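DNA polymerase sliding clamp (Archaeoglobus fulgidus, PDB 1RWZ) forms a homotrimeric ring around DNA and probably tethers the polymerase and other DNA-processing proteins to it as a moving platform. Local coordinates at residues M192-Y197 with A239-S244; P220-F225 with K233-L238; E137-I142 with E200-A205; A129-D134 with L211-G216. All blocks are in the same frame, centred on the assembly; numbering follows the deposited sequence.

Contact 1 of 4, residues M192-Y197 with A239-S244; sequences MFSVDY and APRIES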
loop_
_atom_site.group_PDB
_atom_site.type_symbol
_atom_site.label_atom_id
_atom_site.label_comp_id
_atom_site.label_asym_id
_atom_site.label_seq_id
_atom_site.Cartn_x
_atom_site.Cartn_y
_atom_site.Cartn_z
ATOM N N MET A 192 29.705 15.922 9.043
ATOM C CA MET A 192 28.321 16.244 8.701
ATOM C C MET A 192 28.002 15.734 7.299
ATOM O O MET A 192 28.847 15.802 6.407
ATOM C CB MET A 192 28.086 17.756 8.775
ATOM C CG MET A 192 26.641 18.160 8.529
ATOM S SD MET A 192 26.242 19.777 9.215
ATOM C CE MET A 192 25.156 19.330 10.516
ATOM N N PHE A 193 26.785 15.224 7.108
ATOM C CA PHE A 193 26.377 14.671 5.817
ATOM C C PHE A 193 24.957 15.015 5.403
ATOM O O PHE A 193 24.126 15.388 6.231
ATOM C CB PHE A 193 26.495 13.140 5.825
ATOM C CG PHE A 193 27.857 12.640 6.192
ATOM C CD1 PHE A 193 28.134 12.224 7.495
ATOM C CD2 PHE A 193 28.877 12.623 5.247
ATOM C CE1 PHE A 193 29.414 11.804 7.849
ATOM C CE2 PHE A 193 30.161 12.206 5.586
ATOM C CZ PHE A 193 30.432 11.797 6.892
ATOM N N SER A 194 24.693 14.864 4.107
ATOM C CA SER A 194 23.377 15.113 3.531
ATOM C C SER A 194 22.419 13.971 3.847
ATOM O O SER A 194 22.705 12.808 3.549
ATOM C CB SER A 194 23.485 15.256 2.013
ATOM O OG SER A 194 22.260 14.900 1.388
ATOM N N VAL A 195 21.277 14.308 4.434
ATOM C CA VAL A 195 20.268 13.312 4.781
ATOM C C VAL A 195 19.665 12.673 3.531
ATOM O O VAL A 195 19.345 11.484 3.536
ATOM C CB VAL A 195 19.125 13.937 5.625
ATOM C CG1 VAL A 195 17.986 12.937 5.800
ATOM C CG2 VAL A 195 19.655 14.348 6.987
ATOM N N ASP A 196 19.512 13.458 2.464
ATOM C CA ASP A 196 18.934 12.950 1.221
ATOM C C ASP A 196 19.641 11.693 0.725
ATOM O O ASP A 196 18.994 10.697 0.382
ATOM C CB ASP A 196 18.979 14.013 0.117
ATOM C CG ASP A 196 18.070 15.196 0.398
ATOM O OD1 ASP A 196 16.892 14.977 0.748
ATOM O OD2 ASP A 196 18.533 16.351 0.254
ATOM N N TYR A 197 20.968 11.739 0.676
ATOM C CA TYR A 197 21.731 10.584 0.226
ATOM C C TYR A 197 21.652 9.418 1.206
ATOM O O TYR A 197 21.491 8.269 0.795
ATOM C CB TYR A 197 23.198 10.948 0.000
ATOM C CG TYR A 197 23.472 11.563 -1.354
ATOM C CD1 TYR A 197 23.315 12.934 -1.569
ATOM C CD2 TYR A 197 23.887 10.770 -2.421
ATOM C CE1 TYR A 197 23.573 13.499 -2.819
ATOM C CE2 TYR A 197 24.144 11.323 -3.675
ATOM C CZ TYR A 197 23.986 12.689 -3.864
ATOM O OH TYR A 197 24.254 13.234 -5.102
ATOM N N ALA A 239 30.448 11.849 0.406
ATOM C CA ALA A 239 31.301 13.016 0.652
ATOM C C ALA A 239 30.731 13.837 1.806
ATOM O O ALA A 239 29.514 13.920 1.988
ATOM C CB ALA A 239 31.391 13.878 -0.620
ATOM N N PRO A 240 31.606 14.478 2.596
ATOM C CA PRO A 240 31.164 15.285 3.734
ATOM C C PRO A 240 30.872 16.752 3.431
ATOM O O PRO A 240 31.299 17.287 2.405
ATOM C CB PRO A 240 32.325 15.149 4.703
ATOM C CG PRO A 240 33.513 15.240 3.758
ATOM C CD PRO A 240 33.080 14.365 2.571
ATOM N N ARG A 241 30.127 17.379 4.336
ATOM C CA ARG A 241 29.824 18.800 4.253
ATOM C C ARG A 241 30.715 19.381 5.350
ATOM O O ARG A 241 31.435 18.635 6.012
ATOM C CB ARG A 241 28.343 19.074 4.551
ATOM C CG ARG A 241 27.388 18.518 3.488
ATOM C CD ARG A 241 25.943 18.973 3.687
ATOM N NE ARG A 241 25.067 18.449 2.633
ATOM C CZ ARG A 241 23.819 18.855 2.408
ATOM N NH1 ARG A 241 23.272 19.801 3.156
ATOM N NH2 ARG A 241 23.113 18.317 1.423
ATOM N N ILE A 242 30.694 20.695 5.535
ATOM C CA ILE A 242 31.526 21.314 6.565
ATOM C C ILE A 242 30.912 21.159 7.961
ATOM O O ILE A 242 29.828 21.665 8.217
ATOM C CB ILE A 242 31.730 22.821 6.268
ATOM C CG1 ILE A 242 32.424 22.996 4.911
ATOM C CG2 ILE A 242 32.557 23.468 7.375
ATOM C CD1 ILE A 242 33.793 22.369 4.835
ATOM N N GLU A 243 31.608 20.455 8.854
ATOM C CA GLU A 243 31.128 20.248 10.225
ATOM C C GLU A 243 31.840 21.251 11.128
ATOM O O GLU A 243 33.070 21.261 11.208
ATOM C CB GLU A 243 31.437 18.820 10.690
ATOM C CG GLU A 243 30.635 18.345 11.906
ATOM C CD GLU A 243 30.914 19.142 13.168
ATOM O OE1 GLU A 243 32.086 19.206 13.589
ATOM O OE2 GLU A 243 29.960 19.703 13.746
ATOM N N SER A 244 31.070 22.093 11.809
ATOM C CA SER A 244 31.654 23.111 12.677
ATOM C C SER A 244 30.791 23.468 13.885
ATOM O O SER A 244 29.820 22.733 14.176
ATOM C CB SER A 244 31.936 24.374 11.860
ATOM O OG SER A 244 30.769 24.794 11.175
HETATM O O HOH W 1 32.161 16.975 7.958
HETATM O O HOH W 2 26.943 14.795 2.353
HETATM O O HOH W 3 20.131 18.556 0.649
#
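The ring of Phe-193 turns its edge to Ala-239, whose O lies near the ring plane 3.6 Å from CD2, while CE2 reaches CB of Pro-240 at 3.8 Å on an oblique crossing. The ring of Phe-154 packs edge-to-face with the same phenylalanine, so a flat aromatic suits this place between core and tail. The second flat group, the guanidinium of Arg-241, has CA of Ser-194 over one face and a water at its edge, in plane. In its chain chi2 (-172°) sets CD anti and chi3 (179°) sets NE anti, an extended run that passes Ser-194; NH1 is hydrogen-bonded to Gln-151 OE1. The edge water accepts from NH2 of Arg-241 at 3.1 Å and donates to Asp-196 OD2, so this pair of opposite charges meets through solvent.

One direct backbone bond joins the segments: Arg-241 N gives a nearly straight bond (172°) to Met-192 O at 2.9 Å. Two further waters bridge backbone atoms, one from Met-192 N to Arg-241 O, the other from Ser-194 N to Ala-239 O. Beyond them, CB of Met-192 lies 4.0 Å from CB of Glu-243, whose carboxylate forms a salt bridge with Arg-190. A long cationic chain can lie over Ser-194 and still reach Gln-151 and, through water, Asp-196; polar and water-mediated bonds thus fix the clamp's C-terminal tail, with Phe-193 and Pro-240 supplying apolar packing.

Contact 2 of 4, residues P220-F225 with K233-L238; sequences PVRLVF and KVEYIL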
loop_
_atom_site.group_PDB
_atom_site.type_symbol
_atom_site.label_atom_id
_atom_site.label_comp_id
_atom_site.label_asym_id
_atom_site.label_seq_id
_atom_site.Cartn_x
_atom_site.Cartn_y
_atom_site.Cartn_z
ATOM N N PRO A 220 34.925 11.532 3.992
ATOM C CA PRO A 220 33.727 10.830 3.516
ATOM C C PRO A 220 33.456 9.679 4.485
ATOM O O PRO A 220 34.384 9.137 5.080
ATOM C CB PRO A 220 34.150 10.300 2.149
ATOM C CG PRO A 220 35.192 11.304 1.693
ATOM C CD PRO A 220 35.978 11.551 2.962
ATOM N N VAL A 221 32.191 9.315 4.653
ATOM C CA VAL A 221 31.862 8.206 5.539
ATOM C C VAL A 221 31.691 6.949 4.690
ATOM O O VAL A 221 31.243 7.025 3.543
ATOM C CB VAL A 221 30.556 8.492 6.340
ATOM C CG1 VAL A 221 29.382 8.719 5.386
ATOM C CG2 VAL A 221 30.260 7.338 7.294
ATOM N N ARG A 222 32.097 5.802 5.233
ATOM C CA ARG A 222 31.935 4.530 4.540
ATOM C C ARG A 222 30.818 3.786 5.271
ATOM O O ARG A 222 30.886 3.607 6.486
ATOM C CB ARG A 222 33.207 3.674 4.608
ATOM C CG ARG A 222 34.414 4.194 3.839
ATOM C CD ARG A 222 35.595 3.235 4.036
ATOM N NE ARG A 222 35.277 1.883 3.578
ATOM C CZ ARG A 222 35.854 0.770 4.027
ATOM N NH1 ARG A 222 36.798 0.830 4.961
ATOM N NH2 ARG A 222 35.478 -0.411 3.549
ATOM N N LEU A 223 29.799 3.374 4.528
ATOM C CA LEU A 223 28.666 2.644 5.084
ATOM C C LEU A 223 28.657 1.275 4.422
ATOM O O LEU A 223 28.206 1.125 3.291
ATOM C CB LEU A 223 27.365 3.393 4.784
ATOM C CG LEU A 223 27.324 4.815 5.358
ATOM C CD1 LEU A 223 26.104 5.553 4.827
ATOM C CD2 LEU A 223 27.303 4.762 6.879
ATOM N N VAL A 224 29.174 0.279 5.129
ATOM C CA VAL A 224 29.238 -1.060 4.580
ATOM C C VAL A 224 28.047 -1.889 5.036
ATOM O O VAL A 224 27.981 -2.323 6.188
ATOM C CB VAL A 224 30.544 -1.763 5.001
ATOM C CG1 VAL A 224 30.689 -3.095 4.272
ATOM C CG2 VAL A 224 31.737 -0.860 4.689
ATOM N N PHE A 225 27.103 -2.088 4.123
ATOM C CA PHE A 225 25.914 -2.881 4.408
ATOM C C PHE A 225 26.135 -4.325 3.950
ATOM O O PHE A 225 26.722 -4.569 2.893
ATOM C CB PHE A 225 24.690 -2.349 3.646
ATOM C CG PHE A 225 24.235 -0.984 4.068
ATOM C CD1 PHE A 225 24.780 0.159 3.484
ATOM C CD2 PHE A 225 23.229 -0.837 5.016
ATOM C CE1 PHE A 225 24.323 1.425 3.836
ATOM C CE2 PHE A 225 22.765 0.424 5.379
ATOM C CZ PHE A 225 23.314 1.562 4.783
ATOM N N LYS A 233 27.672 -7.590 -0.175
ATOM C CA LYS A 233 28.285 -6.487 0.536
ATOM C C LYS A 233 28.038 -5.286 -0.366
ATOM O O LYS A 233 28.415 -5.290 -1.537
ATOM C CB LYS A 233 29.789 -6.705 0.724
ATOM C CG LYS A 233 30.475 -5.526 1.398
ATOM C CD LYS A 233 31.879 -5.862 1.875
ATOM C CE LYS A 233 31.841 -6.781 3.086
ATOM N NZ LYS A 233 33.199 -7.004 3.673
ATOM N N VAL A 234 27.359 -4.283 0.173
ATOM C CA VAL A 234 27.063 -3.073 -0.575
ATOM C C VAL A 234 27.573 -1.913 0.257
ATOM O O VAL A 234 27.019 -1.595 1.309
ATOM C CB VAL A 234 25.547 -2.916 -0.821
ATOM C CG1 VAL A 234 25.260 -1.586 -1.505
ATOM C CG2 VAL A 234 25.049 -4.074 -1.680
ATOM N N GLU A 235 28.653 -1.305 -0.212
ATOM C CA GLU A 235 29.241 -0.178 0.487
ATOM C C GLU A 235 28.942 1.117 -0.245
ATOM O O GLU A 235 29.126 1.210 -1.463
ATOM C CB GLU A 235 30.760 -0.343 0.600
ATOM C CG GLU A 235 31.456 0.907 1.152
ATOM C CD GLU A 235 32.957 0.740 1.330
ATOM O OE1 GLU A 235 33.634 1.753 1.604
ATOM O OE2 GLU A 235 33.464 -0.392 1.204
ATOM N N TYR A 236 28.453 2.096 0.504
ATOM C CA TYR A 236 28.176 3.418 -0.034
ATOM C C TYR A 236 29.165 4.351 0.649
ATOM O O TYR A 236 29.424 4.227 1.850
ATOM C CB TYR A 236 26.751 3.875 0.295
ATOM C CG TYR A 236 25.663 3.295 -0.586
ATOM C CD1 TYR A 236 24.665 2.475 -0.049
ATOM C CD2 TYR A 236 25.598 3.610 -1.943
ATOM C CE1 TYR A 236 23.628 1.989 -0.847
ATOM C CE2 TYR A 236 24.569 3.131 -2.748
ATOM C CZ TYR A 236 23.586 2.327 -2.196
ATOM O OH TYR A 236 22.548 1.886 -2.987
ATOM N N ILE A 237 29.736 5.269 -0.120
ATOM C CA ILE A 237 30.675 6.242 0.426
ATOM C C ILE A 237 30.058 7.591 0.095
ATOM O O ILE A 237 29.661 7.835 -1.046
ATOM C CB ILE A 237 32.067 6.116 -0.226
ATOM C CG1 ILE A 237 32.626 4.714 0.036
ATOM C CG2 ILE A 237 33.009 7.178 0.351
ATOM C CD1 ILE A 237 33.946 4.423 -0.643
ATOM N N LEU A 238 29.963 8.453 1.100
ATOM C CA LEU A 238 29.344 9.759 0.929
ATOM C C LEU A 238 30.274 10.896 1.321
ATOM O O LEU A 238 30.816 10.909 2.428
ATOM C CB LEU A 238 28.065 9.830 1.773
ATOM C CG LEU A 238 27.272 11.137 1.798
ATOM C CD1 LEU A 238 26.846 11.503 0.381
ATOM C CD2 LEU A 238 26.053 10.986 2.701
#
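Arg-222 and Glu-235 form the salt bridge of this antiparallel beta hairpin. Arginine presents its NE/NH2 side, one nitrogen to each carboxylate oxygen: NE of Arg-222 donates to OE1 of Glu-235 at 2.6 Å and NH2 to OE2 of the same glutamate at 3.1 Å, both bonds nearly straight. The carboxylate oxygens lie close to the guanidinium plane, yet each is met from above the carboxylate plane, because the two flat groups are turned 37° apart. A bend in the arginine chain at chi3 (59°) turns NE out of the extended line, whereas Glu-235 is extended; long, flexible chains suit a pair set diagonally across two strands.

Backbone bonds come in three reciprocal pairs: Val-221 with Leu-238, Leu-223 with Tyr-236, and Phe-225 with Val-234. Of these, Leu-223 N to Tyr-236 O is 2.8 Å.

Apolar contacts occupy both faces. On that of the salt bridge, CB of Pro-220 meets CG2 of Ile-237 at 3.8 Å, and CG1 of Val-224 rests against the aliphatic part of Lys-233; the other valine methyl, CG2, packs against the carboxylate of Glu-235. On the opposite face CE1 of Phe-225 approaches CD1 of Tyr-236 at 4.0 Å, meeting the tyrosine ring at its edge. That tyrosine stacks on Phe-201 and bonds through OH to Ala-17 O. Large apolar and aromatic residues fit this face, which helix 195-201 covers in part.

Glu-235 is a buried acid, and the paired nitrogens of Arg-222 would be expected to stabilise its ionised form, balancing charge within the sheet, where 221-227 and 232-238 lie between strands 210-215 and 45-52.

Contact 3 of 4, residues E137-I142 with E200-A205; sequences EFKKAI and EFCKVA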
loop_
_atom_site.group_PDB
_atom_site.type_symbol
_atom_site.label_atom_id
_atom_site.label_comp_id
_atom_site.label_asym_id
_atom_site.label_seq_id
_atom_site.Cartn_x
_atom_site.Cartn_y
_atom_site.Cartn_z
ATOM N N GLU A 137 17.990 -0.170 12.388
ATOM C CA GLU A 137 18.029 0.832 13.442
ATOM C C GLU A 137 18.607 2.127 12.872
ATOM O O GLU A 137 18.124 3.222 13.173
ATOM C CB GLU A 137 18.895 0.339 14.601
ATOM C CG GLU A 137 18.945 1.269 15.798
ATOM C CD GLU A 137 17.601 1.421 16.500
ATOM O OE1 GLU A 137 16.621 0.754 16.102
ATOM O OE2 GLU A 137 17.529 2.211 17.461
ATOM N N PHE A 138 19.642 1.989 12.047
ATOM C CA PHE A 138 20.284 3.142 11.414
ATOM C C PHE A 138 19.263 3.823 10.505
ATOM O O PHE A 138 19.114 5.047 10.519
ATOM C CB PHE A 138 21.486 2.673 10.587
ATOM C CG PHE A 138 22.183 3.776 9.830
ATOM C CD1 PHE A 138 23.023 4.670 10.484
ATOM C CD2 PHE A 138 22.015 3.898 8.455
ATOM C CE1 PHE A 138 23.694 5.674 9.770
ATOM C CE2 PHE A 138 22.680 4.897 7.734
ATOM C CZ PHE A 138 23.520 5.783 8.395
ATOM N N LYS A 139 18.552 3.013 9.728
ATOM C CA LYS A 139 17.538 3.506 8.803
ATOM C C LYS A 139 16.492 4.338 9.542
ATOM O O LYS A 139 16.063 5.382 9.053
ATOM C CB LYS A 139 16.880 2.319 8.090
ATOM C CG LYS A 139 15.863 2.671 7.015
ATOM C CD LYS A 139 15.514 1.430 6.202
ATOM C CE LYS A 139 14.516 1.730 5.094
ATOM N NZ LYS A 139 14.363 0.567 4.169
ATOM N N LYS A 140 16.085 3.876 10.722
ATOM C CA LYS A 140 15.097 4.592 11.522
ATOM C C LYS A 140 15.664 5.917 12.021
ATOM O O LYS A 140 14.954 6.923 12.085
ATOM C CB LYS A 140 14.659 3.738 12.715
ATOM C CG LYS A 140 13.804 2.539 12.346
ATOM C CD LYS A 140 13.598 1.640 13.562
ATOM C CE LYS A 140 12.733 0.434 13.236
ATOM N NZ LYS A 140 11.338 0.834 12.896
ATOM N N ALA A 141 16.945 5.917 12.380
ATOM C CA ALA A 141 17.590 7.129 12.866
ATOM C C ALA A 141 17.595 8.182 11.761
ATOM O O ALA A 141 17.278 9.350 11.999
ATOM C CB ALA A 141 19.020 6.827 13.309
ATOM N N ILE A 142 17.955 7.761 10.553
ATOM C CA ILE A 142 17.997 8.666 9.408
ATOM C C ILE A 142 16.591 9.174 9.085
ATOM O O ILE A 142 16.407 10.339 8.736
ATOM C CB ILE A 142 18.597 7.963 8.163
ATOM C CG1 ILE A 142 20.038 7.526 8.458
ATOM C CG2 ILE A 142 18.566 8.888 6.953
ATOM C CD1 ILE A 142 20.963 8.663 8.909
ATOM N N GLU A 200 18.450 7.586 0.851
ATOM C CA GLU A 200 18.435 6.780 -0.367
ATOM C C GLU A 200 19.224 5.483 -0.167
ATOM O O GLU A 200 18.787 4.409 -0.588
ATOM C CB GLU A 200 19.027 7.579 -1.535
ATOM C CG GLU A 200 18.858 6.940 -2.910
ATOM C CD GLU A 200 17.402 6.752 -3.305
ATOM O OE1 GLU A 200 16.565 7.613 -2.960
ATOM O OE2 GLU A 200 17.091 5.745 -3.976
ATOM N N PHE A 201 20.383 5.587 0.480
ATOM C CA PHE A 201 21.225 4.418 0.750
ATOM C C PHE A 201 20.443 3.338 1.503
ATOM O O PHE A 201 20.503 2.161 1.160
ATOM C CB PHE A 201 22.420 4.799 1.629
ATOM C CG PHE A 201 23.391 5.759 0.996
ATOM C CD1 PHE A 201 24.303 6.450 1.793
ATOM C CD2 PHE A 201 23.421 5.956 -0.380
ATOM C CE1 PHE A 201 25.235 7.324 1.232
ATOM C CE2 PHE A 201 24.353 6.833 -0.953
ATOM C CZ PHE A 201 25.259 7.514 -0.144
ATOM N N CYS A 202 19.726 3.758 2.541
ATOM C CA CYS A 202 18.971 2.838 3.385
ATOM C C CYS A 202 17.789 2.131 2.737
ATOM O O CYS A 202 17.231 1.203 3.322
ATOM C CB CYS A 202 18.494 3.566 4.644
ATOM S SG CYS A 202 19.834 4.095 5.726
ATOM N N LYS A 203 17.408 2.546 1.534
ATOM C CA LYS A 203 16.274 1.915 0.869
ATOM C C LYS A 203 16.478 0.439 0.526
ATOM O O LYS A 203 15.504 -0.290 0.329
ATOM C CB LYS A 203 15.895 2.700 -0.388
ATOM C CG LYS A 203 15.195 4.007 -0.061
ATOM C CD LYS A 203 14.828 4.784 -1.307
ATOM C CE LYS A 203 14.111 6.069 -0.929
ATOM N NZ LYS A 203 13.792 6.905 -2.119
ATOM N N VAL A 204 17.727 -0.007 0.461
ATOM C CA VAL A 204 18.003 -1.408 0.148
ATOM C C VAL A 204 18.307 -2.225 1.401
ATOM O O VAL A 204 18.593 -3.422 1.315
ATOM C CB VAL A 204 19.195 -1.559 -0.831
ATOM C CG1 VAL A 204 18.857 -0.909 -2.169
ATOM C CG2 VAL A 204 20.454 -0.942 -0.232
ATOM N N ALA A 205 18.234 -1.582 2.563
ATOM C CA ALA A 205 18.525 -2.256 3.826
ATOM C C ALA A 205 17.330 -2.314 4.767
ATOM O O ALA A 205 16.360 -1.576 4.612
ATOM C CB ALA A 205 19.695 -1.565 4.523
HETATM O O HOH W 4 13.157 0.389 1.288
#
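Cys-202 and Lys-139 meet where two parts of the C-terminal DNA-clamp domain come together, helix 135-146 and segment 200-205, which carries on from the helix beginning at Val-195. In sliding clamps such helices line the inside of the ring, with the sheets behind them.

CG of Lys-139 rests on CB of Cys-202, 3.7 Å away. That CG is anti to the backbone N (chi1 -176°), and the remainder of the chain is extended. At its end NZ of Lys-139 donates to two backbone carbonyls, Cys-202 O at 3.1 Å and Ala-205 O at 3.0 Å. The second bond runs nearly along the C=O axis, whereas the first comes in tilted from the carbonyl plane. Ala-205 N also donates to Cys-202 O, from the opposite face of its plane, and a water links NZ to Lys-203 O. A long cationic chain suits this spot: its methylenes pack on the cysteine, and its ammonium gathers carbonyls at a turn.

SG of Cys-202 turns toward Phe-138. It lies 4.6 Å from the centroid of the Phe-138 ring in an oblique sulfur-aromatic contact. The ring itself has CG1 of Ile-142, one helical turn on, over one face, offset toward the rim; it also packs on Leu-211 and Ile-213 of the sheet. A compact cysteine suits the place, since its CB meets the lysine and its SG the phenylalanine; on the aromatic side the closest approach is SG of Cys-202 to CD2 of Phe-138, 3.5 Å.

Contact 4 of 4, residues A129-D134 with L211-G216; sequences AKIVMD and LTIHLG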
loop_
_atom_site.group_PDB
_atom_site.type_symbol
_atom_site.label_atom_id
_atom_site.label_comp_id
_atom_site.label_asym_id
_atom_site.label_seq_id
_atom_site.Cartn_x
_atom_site.Cartn_y
_atom_site.Cartn_z
ATOM N N ALA A 129 37.180 5.790 13.524
ATOM C CA ALA A 129 36.000 5.230 14.179
ATOM C C ALA A 129 35.331 4.114 13.388
ATOM O O ALA A 129 35.117 4.236 12.183
ATOM C CB ALA A 129 34.991 6.338 14.457
ATOM N N LYS A 130 35.000 3.029 14.080
ATOM C CA LYS A 130 34.335 1.891 13.455
ATOM C C LYS A 130 33.132 1.549 14.321
ATOM O O LYS A 130 33.279 1.252 15.508
ATOM C CB LYS A 130 35.273 0.687 13.378
ATOM C CG LYS A 130 34.644 -0.511 12.681
ATOM C CD LYS A 130 35.581 -1.707 12.677
ATOM C CE LYS A 130 34.897 -2.923 12.071
ATOM N NZ LYS A 130 35.787 -4.119 12.114
ATOM N N ILE A 131 31.949 1.591 13.717
ATOM C CA ILE A 131 30.705 1.327 14.425
ATOM C C ILE A 131 29.913 0.248 13.699
ATOM O O ILE A 131 29.649 0.374 12.506
ATOM C CB ILE A 131 29.831 2.612 14.489
ATOM C CG1 ILE A 131 30.636 3.775 15.076
ATOM C CG2 ILE A 131 28.593 2.364 15.330
ATOM C CD1 ILE A 131 31.119 4.776 14.036
ATOM N N VAL A 132 29.538 -0.809 14.415
ATOM C CA VAL A 132 28.757 -1.890 13.815
ATOM C C VAL A 132 27.400 -1.939 14.511
ATOM O O VAL A 132 27.321 -2.014 15.741
ATOM C CB VAL A 132 29.471 -3.256 13.954
ATOM C CG1 VAL A 132 28.648 -4.349 13.264
ATOM C CG2 VAL A 132 30.855 -3.180 13.325
ATOM N N MET A 133 26.334 -1.881 13.718
ATOM C CA MET A 133 24.977 -1.880 14.252
ATOM C C MET A 133 24.003 -2.508 13.270
ATOM O O MET A 133 24.386 -2.953 12.189
ATOM C CB MET A 133 24.535 -0.438 14.538
ATOM C CG MET A 133 24.507 0.451 13.294
ATOM S SD MET A 133 24.134 2.190 13.653
ATOM C CE MET A 133 22.475 2.031 14.254
ATOM N N ASP A 134 22.734 -2.545 13.660
ATOM C CA ASP A 134 21.695 -3.087 12.798
ATOM C C ASP A 134 21.332 -2.007 11.783
ATOM O O ASP A 134 21.109 -0.859 12.158
ATOM C CB ASP A 134 20.458 -3.435 13.617
ATOM C CG ASP A 134 19.354 -4.019 12.767
ATOM O OD1 ASP A 134 19.404 -5.230 12.479
ATOM O OD2 ASP A 134 18.445 -3.258 12.373
ATOM N N LEU A 211 25.350 -3.319 9.430
ATOM C CA LEU A 211 25.919 -2.082 8.903
ATOM C C LEU A 211 27.177 -1.765 9.684
ATOM O O LEU A 211 27.163 -1.748 10.912
ATOM C CB LEU A 211 24.941 -0.912 9.042
ATOM C CG LEU A 211 25.563 0.472 8.794
ATOM C CD1 LEU A 211 26.090 0.579 7.357
ATOM C CD2 LEU A 211 24.529 1.538 9.066
ATOM N N THR A 212 28.271 -1.539 8.964
ATOM C CA THR A 212 29.531 -1.176 9.589
ATOM C C THR A 212 29.833 0.220 9.075
ATOM O O THR A 212 29.925 0.437 7.864
ATOM C CB THR A 212 30.674 -2.115 9.171
ATOM O OG1 THR A 212 30.382 -3.445 9.619
ATOM C CG2 THR A 212 32.006 -1.649 9.782
ATOM N N ILE A 213 29.970 1.160 9.998
ATOM C CA ILE A 213 30.258 2.541 9.636
ATOM C C ILE A 213 31.718 2.849 9.931
ATOM O O ILE A 213 32.195 2.573 11.029
ATOM C CB ILE A 213 29.404 3.522 10.463
ATOM C CG1 ILE A 213 27.919 3.200 10.293
ATOM C CG2 ILE A 213 29.714 4.966 10.044
ATOM C CD1 ILE A 213 27.012 3.992 11.226
ATOM N N HIS A 214 32.422 3.402 8.946
ATOM C CA HIS A 214 33.819 3.809 9.119
ATOM C C HIS A 214 33.725 5.333 9.060
ATOM O O HIS A 214 33.321 5.896 8.042
ATOM C CB HIS A 214 34.680 3.260 7.982
ATOM C CG HIS A 214 34.743 1.764 7.948
ATOM N ND1 HIS A 214 35.563 1.033 8.781
ATOM C CD2 HIS A 214 34.060 0.862 7.207
ATOM C CE1 HIS A 214 35.382 -0.256 8.553
ATOM N NE2 HIS A 214 34.474 -0.387 7.603
ATOM N N LEU A 215 34.094 5.991 10.153
ATOM C CA LEU A 215 33.959 7.437 10.255
ATOM C C LEU A 215 35.210 8.207 10.659
ATOM O O LEU A 215 35.969 7.776 11.527
ATOM C CB LEU A 215 32.843 7.745 11.259
ATOM C CG LEU A 215 32.408 9.179 11.569
ATOM C CD1 LEU A 215 31.676 9.769 10.370
ATOM C CD2 LEU A 215 31.483 9.171 12.782
ATOM N N GLY A 216 35.391 9.366 10.031
ATOM C CA GLY A 216 36.518 10.232 10.334
ATOM C C GLY A 216 35.995 11.643 10.557
ATOM O O GLY A 216 34.790 11.843 10.725
HETATM O O HOH W 5 37.152 2.442 10.714
#
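Ile-131 and Ile-213 face each other in an antiparallel strand pair of the C-terminal DNA-clamp domain, a hydrogen-bonded pair with CB atoms 4.1 Å apart and side chains crossing. Ile-213 N donates to Ile-131 O at 2.6 Å, almost straight at 174°. Reciprocal pairs also join Ala-129 to Leu-215 and Met-133 to Leu-211.

On the same face, chi1 of Met-133 (61°) sets CG between the backbone N and the carbonyl carbon, and chi2 (-175°) extends SD, which meets CD1 of Ile-213 at 4.2 Å. The small Ala-129 sets its CB 4.1 Å from CB of Leu-215. On the other face, Val-132 and Thr-212 lie side by side, pointing the same way, and CE of Lys-130 touches CG2 of Thr-212 at 3.9 Å. A water donates to Ala-129 O and bonds ND1 of His-214 at the ring edge.

Further out, Phe-138 packs on Met-133, while Asp-134, the N-cap of helix 135-146, bonds Glu-137 N through OD2 and Gly-208 N through OD1. Chemically the pair is two-sided: an apolar face packs on helix 135-146, Leu-181 and strand 189-194, and the other is mixed, with Val-132 buried and Lys-130, Thr-212 and His-214 partly exposed.

Overall arrangement
From the N terminus, strand 129-134 opens the loop that contact 4 closes at 211-216. Contact 3 (137-142 with 200-205) is nested within it, joining the two helices that follow strands 129-134 and 189-194. Contact 1 starts at 192-197, inside both of these loops, and ends at the C-terminal tail, so it crosses contacts 3 and 4. Contact 2, the 220-225 with 233-238 hairpin, lies within the loop of contact 1 and follows the other two in series. Contacts 2 and 4 share one sheet through neighbouring strands 210-215 and 221-227. Phe-138 links contacts 3 and 4, Phe-201 packs on contact 2, and Phe-193 bridges contact 1 to Val-221 and Leu-215.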